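Local coordinates for protein lipase aflb (Neosartorya fumigata, PDB 6IDY) that probably hydrolyses the ester bonds of lipids, as a fungal lipase of the alpha/beta-hydrolase fold that binds a calcium ion, at residues E65-I73 / R86-I94; A146-Y155 / A190-P198. One frame throughout, in Å; residues are numbered along the deposited sequence.

Contact 1 (E65-I73 / R86-I94); sequences EAFDKIQSI and REILTVGLI
Residues of helix 63-73 face the last turn of helix 81-90 and the residues that follow it, with the chains running counter to each other: Ala66 lies nearest Leu93, Lys69 nearest Val91 at 6.1 Å between CA atoms, and Ile73 nearest Glu87. Gly92, with positive phi, closes the second helix in a Schellman motif; Val91 O, just before it, and the Leu93 side chain, just after it, both face the first helix. Lys69 uses both. Its chain runs extended past Leu93, Lys69 CD lying 3.7 Å from Leu93 CD1. It then bends at its last torsion (chi4 -69°), which brings Lys69 NZ 2.8 Å from Val91 O. The ammonium meets that carbonyl almost end-on, at a C=O...N angle of 173°, and also gives a hydrogen bond to Lys58 O. Leu93 spreads its two methyls against the first helix: CD1 sits 3.4 Å from Ala66 O and near the Ala66 methyl, while CD2 reaches CG1 of Ile70. With CG anti to the backbone N (chi1 -168°), Leu93 carries this fork back to the helix although its CB starts off alongside. At the other end Ile73 crosses Val91 at about a right angle, its CD1 3.9 Å from Val91 CG2, and lays CG1 3.7 Å from CB of Glu87, whose carboxylate leads off from the contact. Helix 405-412 packs against the buried flank through Leu405 on Ala66 and Leu409 on Leu93. The contact joins two successive helices mainly by aliphatic packing, while one lysine, its ammonium held by two main-chain carbonyls, links a helix side to a helix C-terminus, where its positive charge would probably suit the dipole.

Contact 2 (A146-Y155 / A190-P198); sequences AIHIPASFGY and ADVVWLNIP
Strand 147-148 pairs antiparallel with strand 190-195: His148 and Trp194 form a hydrogen-bonded pair, Ile147 and Leu195 a non-hydrogen-bonded one with CA atoms 4.7 Å apart. His148 N gives a nearly straight bond to Trp194 O (2.8 Å), and Trp194 N returns a longer one to His148 O. On the face shared by these two residues the imidazole and indole run the same way, the planes of the imidazole and the indole's five-membered ring 13° apart but slid so that they barely overlap; His148 CB covers that five-membered ring of Trp194 in a CH-pi contact, 3.8 Å from its centroid. A chi1 of 50° sets the indole between its own backbone N and carbonyl carbon, turned toward the histidine. His148 ND1 bonds to Asn115 OD1 and Trp194 NE1 to Leu110 O. The pairing adds an antiparallel edge strand to the otherwise parallel sheet of an alpha/beta-hydrolase core, with strand 161-166 on the other side of 190-195. Past the ladder, a type I turn from Pro150 to Phe153 brings Phe153 and Gly154 up to Asp191 and Val193. Val193 CG1 packs over one face of the Phe153 ring, 4.1 Å from its centroid, and Asp191 OD2 accepts Gly154 N at 2.7 Å on its syn side, 32° out of the carboxylate plane.

Overall arrangement
The two contacts do not touch: their centres lie 32 Å apart and their nearest atoms about 19 Å, and contact 1 closes along the chain before contact 2 opens. No helix or strand is common to both. The centre of contact 1 lies about 21 Å from the centre of the chain, that of contact 2 about 15 Å. Contact 1 joins two successive helices of the N-terminal region; contact 2 pairs the outermost strand 147-148 with 190-195. Both are partly buried, yet they differ in kind. Aliphatic side chains dominate the helix pair, aided by one lysine, whereas backbone pairing, a near-parallel, slid aromatic pair and an aspartate that accepts a hydrogen bond from a loop amide hold the strand edge.

Contact 1 (E65-I73 / R86-I94)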
# COMPACT_ATOMS: atom_id res chain seq x y z
N GLU A 65 -0.46 -10.80 22.54
CA GLU A 65 0.99 -10.79 22.71
C GLU A 65 1.68 -10.03 21.58
O GLU A 65 2.65 -9.31 21.84
CB GLU A 65 1.56 -12.21 22.82
CG GLU A 65 1.35 -12.83 24.18
CD GLU A 65 2.38 -13.86 24.60
OE1 GLU A 65 3.01 -14.48 23.71
OE2 GLU A 65 2.56 -14.05 25.83
N ALA A 66 1.18 -10.16 20.34
CA ALA A 66 1.70 -9.46 19.17
C ALA A 66 1.52 -7.96 19.33
O ALA A 66 2.47 -7.21 19.08
CB ALA A 66 0.99 -9.94 17.91
N PHE A 67 0.32 -7.52 19.80
CA PHE A 67 0.02 -6.11 20.04
C PHE A 67 0.83 -5.55 21.20
O PHE A 67 1.24 -4.39 21.14
CB PHE A 67 -1.49 -5.87 20.25
CG PHE A 67 -2.27 -5.76 18.97
CD1 PHE A 67 -2.09 -4.69 18.10
CD2 PHE A 67 -3.22 -6.72 18.64
CE1 PHE A 67 -2.82 -4.59 16.92
CE2 PHE A 67 -3.96 -6.61 17.46
CZ PHE A 67 -3.75 -5.55 16.60
N ASP A 68 1.09 -6.38 22.24
CA ASP A 68 1.92 -6.00 23.39
C ASP A 68 3.34 -5.68 22.92
O ASP A 68 3.93 -4.70 23.38
CB ASP A 68 1.93 -7.11 24.47
CG ASP A 68 0.64 -7.28 25.27
OD1 ASP A 68 -0.24 -6.41 25.16
OD2 ASP A 68 0.53 -8.28 25.99
N LYS A 69 3.86 -6.47 21.96
CA LYS A 69 5.18 -6.24 21.36
C LYS A 69 5.18 -4.94 20.56
O LYS A 69 6.14 -4.18 20.66
CB LYS A 69 5.58 -7.41 20.45
CG LYS A 69 5.91 -8.68 21.20
CD LYS A 69 6.22 -9.80 20.24
CE LYS A 69 6.47 -11.10 20.96
NZ LYS A 69 7.74 -11.06 21.72
N ILE A 70 4.12 -4.67 19.77
CA ILE A 70 3.98 -3.44 18.98
C ILE A 70 3.94 -2.22 19.92
O ILE A 70 4.67 -1.25 19.71
CB ILE A 70 2.79 -3.49 17.98
CG1 ILE A 70 3.00 -4.61 16.92
CG2 ILE A 70 2.56 -2.11 17.30
CD1 ILE A 70 1.76 -4.96 16.06
N GLN A 71 3.13 -2.30 21.01
CA GLN A 71 2.99 -1.25 22.02
C GLN A 71 4.30 -0.98 22.78
O GLN A 71 4.55 0.15 23.20
CB GLN A 71 1.82 -1.54 22.97
CG GLN A 71 0.48 -1.38 22.23
CD GLN A 71 -0.72 -1.31 23.12
OE1 GLN A 71 -1.18 -0.22 23.48
NE2 GLN A 71 -1.27 -2.47 23.48
N SER A 72 5.17 -2.01 22.88
CA SER A 72 6.50 -1.91 23.48
C SER A 72 7.41 -1.04 22.59
O SER A 72 8.23 -0.28 23.10
CB SER A 72 7.11 -3.30 23.66
OG SER A 72 8.44 -3.22 24.14
N ILE A 73 7.25 -1.15 21.25
CA ILE A 73 8.00 -0.36 20.26
C ILE A 73 7.55 1.11 20.37
O ILE A 73 8.38 2.01 20.25
CB ILE A 73 7.83 -0.93 18.81
CG1 ILE A 73 8.35 -2.39 18.71
CG2 ILE A 73 8.50 -0.03 17.76
CD1 ILE A 73 7.94 -3.15 17.42
N ARG A 86 13.79 -1.91 12.74
CA ARG A 86 14.80 -2.46 13.64
C ARG A 86 14.16 -3.16 14.85
O ARG A 86 14.55 -4.27 15.19
CB ARG A 86 15.77 -1.36 14.10
CG ARG A 86 16.93 -1.86 14.97
CD ARG A 86 17.32 -0.85 16.03
NE ARG A 86 18.46 -0.03 15.63
CZ ARG A 86 18.37 1.20 15.12
NH1 ARG A 86 17.18 1.77 14.95
NH2 ARG A 86 19.47 1.86 14.78
N GLU A 87 13.19 -2.50 15.50
CA GLU A 87 12.52 -2.99 16.72
C GLU A 87 11.61 -4.20 16.49
O GLU A 87 11.43 -4.98 17.42
CB GLU A 87 11.77 -1.86 17.44
CG GLU A 87 12.67 -0.80 18.06
CD GLU A 87 13.75 -1.31 18.99
OE1 GLU A 87 13.43 -2.12 19.90
OE2 GLU A 87 14.93 -0.91 18.81
N ILE A 88 11.06 -4.35 15.26
CA ILE A 88 10.22 -5.46 14.81
C ILE A 88 10.94 -6.80 15.10
O ILE A 88 10.33 -7.74 15.62
CB ILE A 88 9.86 -5.24 13.30
CG1 ILE A 88 8.64 -4.30 13.12
CG2 ILE A 88 9.71 -6.53 12.49
CD1 ILE A 88 7.29 -4.80 13.55
N LEU A 89 12.25 -6.86 14.82
CA LEU A 89 13.04 -8.06 15.10
C LEU A 89 13.55 -8.11 16.53
O LEU A 89 13.60 -9.20 17.11
CB LEU A 89 14.18 -8.25 14.09
CG LEU A 89 13.79 -8.76 12.69
CD1 LEU A 89 15.01 -9.01 11.86
CD2 LEU A 89 12.97 -10.06 12.76
N THR A 90 13.91 -6.95 17.13
CA THR A 90 14.41 -6.84 18.51
C THR A 90 13.41 -7.42 19.52
O THR A 90 13.80 -8.14 20.44
CB THR A 90 14.82 -5.39 18.83
OG1 THR A 90 15.70 -4.91 17.81
CG2 THR A 90 15.50 -5.24 20.19
N VAL A 91 12.11 -7.13 19.32
CA VAL A 91 11.02 -7.62 20.18
C VAL A 91 10.60 -9.05 19.81
O VAL A 91 9.75 -9.63 20.49
CB VAL A 91 9.80 -6.65 20.23
CG1 VAL A 91 10.21 -5.26 20.71
CG2 VAL A 91 9.05 -6.59 18.90
N GLY A 92 11.18 -9.60 18.74
CA GLY A 92 10.90 -10.94 18.25
C GLY A 92 9.49 -11.15 17.75
O GLY A 92 8.89 -12.20 17.98
N LEU A 93 8.94 -10.14 17.06
CA LEU A 93 7.58 -10.19 16.52
C LEU A 93 7.43 -11.17 15.35
O LEU A 93 6.37 -11.79 15.20
CB LEU A 93 7.11 -8.77 16.12
CG LEU A 93 5.61 -8.58 15.80
CD1 LEU A 93 4.76 -8.72 17.03
CD2 LEU A 93 5.36 -7.22 15.23
N ILE A 94 8.48 -11.33 14.53
CA ILE A 94 8.40 -12.18 13.35
C ILE A 94 8.96 -13.58 13.61
O ILE A 94 10.16 -13.72 13.85
CB ILE A 94 9.00 -11.54 12.06
CG1 ILE A 94 8.77 -10.00 11.99
CG2 ILE A 94 8.49 -12.25 10.79
CD1 ILE A 94 7.25 -9.44 12.07

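Contact 2 (A146-Y155 / A190-P198)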
# COMPACT_ATOMS: atom_id res chain seq x y z
N ALA A 146 2.50 -6.74 -15.36
CA ALA A 146 2.54 -6.34 -13.95
C ALA A 146 1.31 -6.87 -13.19
O ALA A 146 1.34 -6.96 -11.96
CB ALA A 146 2.61 -4.83 -13.83
N ILE A 147 0.24 -7.23 -13.92
CA ILE A 147 -1.01 -7.70 -13.32
C ILE A 147 -0.97 -9.18 -13.02
O ILE A 147 -0.82 -10.00 -13.92
CB ILE A 147 -2.25 -7.33 -14.19
CG1 ILE A 147 -2.21 -5.86 -14.66
CG2 ILE A 147 -3.55 -7.65 -13.43
CD1 ILE A 147 -3.10 -5.52 -15.87
N HIS A 148 -1.14 -9.54 -11.74
CA HIS A 148 -1.21 -10.93 -11.35
C HIS A 148 -2.68 -11.30 -11.25
O HIS A 148 -3.38 -10.83 -10.34
CB HIS A 148 -0.47 -11.22 -10.03
CG HIS A 148 -0.45 -12.68 -9.70
ND1 HIS A 148 0.56 -13.51 -10.15
CD2 HIS A 148 -1.35 -13.42 -9.02
CE1 HIS A 148 0.26 -14.71 -9.70
NE2 HIS A 148 -0.88 -14.71 -9.01
N ILE A 149 -3.16 -12.09 -12.21
CA ILE A 149 -4.54 -12.56 -12.26
C ILE A 149 -4.56 -14.01 -11.74
O ILE A 149 -4.05 -14.90 -12.41
CB ILE A 149 -5.17 -12.44 -13.68
CG1 ILE A 149 -5.17 -10.97 -14.17
CG2 ILE A 149 -6.59 -13.03 -13.71
CD1 ILE A 149 -5.52 -10.75 -15.65
N PRO A 150 -5.11 -14.25 -10.52
CA PRO A 150 -5.15 -15.62 -10.01
C PRO A 150 -5.98 -16.53 -10.91
O PRO A 150 -6.94 -16.07 -11.52
CB PRO A 150 -5.77 -15.46 -8.61
CG PRO A 150 -5.52 -14.01 -8.25
CD PRO A 150 -5.71 -13.31 -9.56
N ALA A 151 -5.59 -17.81 -11.01
CA ALA A 151 -6.29 -18.81 -11.83
C ALA A 151 -7.77 -18.96 -11.45
O ALA A 151 -8.56 -19.45 -12.26
CB ALA A 151 -5.58 -20.15 -11.73
N SER A 152 -8.15 -18.51 -10.24
CA SER A 152 -9.53 -18.57 -9.73
C SER A 152 -10.38 -17.36 -10.14
O SER A 152 -11.60 -17.41 -9.93
CB SER A 152 -9.54 -18.75 -8.21
OG SER A 152 -8.78 -17.74 -7.57
N PHE A 153 -9.77 -16.30 -10.73
CA PHE A 153 -10.48 -15.09 -11.17
C PHE A 153 -11.65 -15.44 -12.10
O PHE A 153 -11.49 -16.24 -13.02
CB PHE A 153 -9.52 -14.08 -11.83
CG PHE A 153 -10.12 -12.74 -12.19
CD1 PHE A 153 -10.47 -11.82 -11.20
CD2 PHE A 153 -10.30 -12.38 -13.52
CE1 PHE A 153 -11.03 -10.58 -11.54
CE2 PHE A 153 -10.82 -11.12 -13.86
CZ PHE A 153 -11.19 -10.24 -12.87
N GLY A 154 -12.82 -14.89 -11.78
CA GLY A 154 -14.08 -15.19 -12.47
C GLY A 154 -14.52 -14.27 -13.59
O GLY A 154 -15.62 -14.47 -14.13
N TYR A 155 -13.70 -13.26 -13.94
CA TYR A 155 -13.93 -12.33 -15.06
C TYR A 155 -15.33 -11.66 -15.04
O TYR A 155 -15.92 -11.44 -16.10
CB TYR A 155 -13.66 -13.05 -16.41
CG TYR A 155 -12.22 -13.48 -16.57
CD1 TYR A 155 -11.78 -14.72 -16.11
CD2 TYR A 155 -11.28 -12.63 -17.17
CE1 TYR A 155 -10.44 -15.10 -16.22
CE2 TYR A 155 -9.95 -13.01 -17.30
CZ TYR A 155 -9.53 -14.24 -16.82
OH TYR A 155 -8.21 -14.60 -16.95
N ALA A 190 -16.02 -9.98 -3.87
CA ALA A 190 -14.83 -9.40 -4.47
C ALA A 190 -13.92 -10.47 -5.08
O ALA A 190 -13.69 -11.51 -4.47
CB ALA A 190 -14.08 -8.62 -3.41
N ASP A 191 -13.40 -10.19 -6.27
CA ASP A 191 -12.51 -11.07 -7.02
C ASP A 191 -11.19 -10.33 -7.19
O ASP A 191 -11.05 -9.49 -8.08
CB ASP A 191 -13.14 -11.41 -8.38
CG ASP A 191 -12.88 -12.82 -8.85
OD1 ASP A 191 -11.91 -13.45 -8.36
OD2 ASP A 191 -13.65 -13.30 -9.71
N VAL A 192 -10.24 -10.61 -6.29
CA VAL A 192 -8.97 -9.90 -6.23
C VAL A 192 -7.99 -10.23 -7.37
O VAL A 192 -7.89 -11.37 -7.83
CB VAL A 192 -8.27 -10.01 -4.85
CG1 VAL A 192 -9.13 -9.41 -3.73
CG2 VAL A 192 -7.85 -11.45 -4.52
N VAL A 193 -7.27 -9.20 -7.79
CA VAL A 193 -6.13 -9.23 -8.69
C VAL A 193 -5.12 -8.29 -8.04
O VAL A 193 -5.54 -7.38 -7.31
CB VAL A 193 -6.41 -8.86 -10.18
CG1 VAL A 193 -7.31 -9.89 -10.86
CG2 VAL A 193 -6.97 -7.45 -10.33
N TRP A 194 -3.83 -8.52 -8.23
CA TRP A 194 -2.90 -7.56 -7.63
C TRP A 194 -1.88 -7.08 -8.65
O TRP A 194 -1.54 -7.77 -9.60
CB TRP A 194 -2.26 -8.04 -6.33
CG TRP A 194 -1.66 -9.41 -6.37
CD1 TRP A 194 -0.38 -9.73 -6.70
CD2 TRP A 194 -2.28 -10.63 -5.94
NE1 TRP A 194 -0.17 -11.08 -6.57
CE2 TRP A 194 -1.32 -11.66 -6.09
CE3 TRP A 194 -3.57 -10.96 -5.48
CZ2 TRP A 194 -1.61 -13.00 -5.77
CZ3 TRP A 194 -3.85 -12.28 -5.18
CH2 TRP A 194 -2.88 -13.29 -5.33
N LEU A 195 -1.46 -5.84 -8.47
CA LEU A 195 -0.55 -5.19 -9.38
C LEU A 195 0.85 -5.14 -8.82
O LEU A 195 1.12 -4.42 -7.86
CB LEU A 195 -1.10 -3.79 -9.67
CG LEU A 195 -0.39 -2.93 -10.69
CD1 LEU A 195 -0.56 -3.48 -12.11
CD2 LEU A 195 -0.92 -1.52 -10.62
N ASN A 196 1.76 -5.93 -9.39
CA ASN A 196 3.15 -5.88 -8.94
C ASN A 196 3.84 -4.80 -9.76
O ASN A 196 4.19 -5.02 -10.92
CB ASN A 196 3.83 -7.24 -9.09
CG ASN A 196 3.26 -8.29 -8.17
OD1 ASN A 196 3.18 -8.10 -6.95
ND2 ASN A 196 2.87 -9.43 -8.73
N ILE A 197 3.95 -3.59 -9.18
CA ILE A 197 4.59 -2.44 -9.83
C ILE A 197 6.10 -2.68 -9.90
O ILE A 197 6.71 -2.95 -8.86
CB ILE A 197 4.21 -1.09 -9.15
CG1 ILE A 197 2.67 -0.83 -9.26
CG2 ILE A 197 5.03 0.08 -9.73
CD1 ILE A 197 2.11 0.33 -8.39
N PRO A 198 6.72 -2.65 -11.11
CA PRO A 198 8.18 -2.89 -11.22
C PRO A 198 9.00 -1.92 -10.36
O PRO A 198 8.62 -0.76 -10.19
CB PRO A 198 8.47 -2.71 -12.72
CG PRO A 198 7.15 -2.94 -13.39
CD PRO A 198 6.13 -2.38 -12.44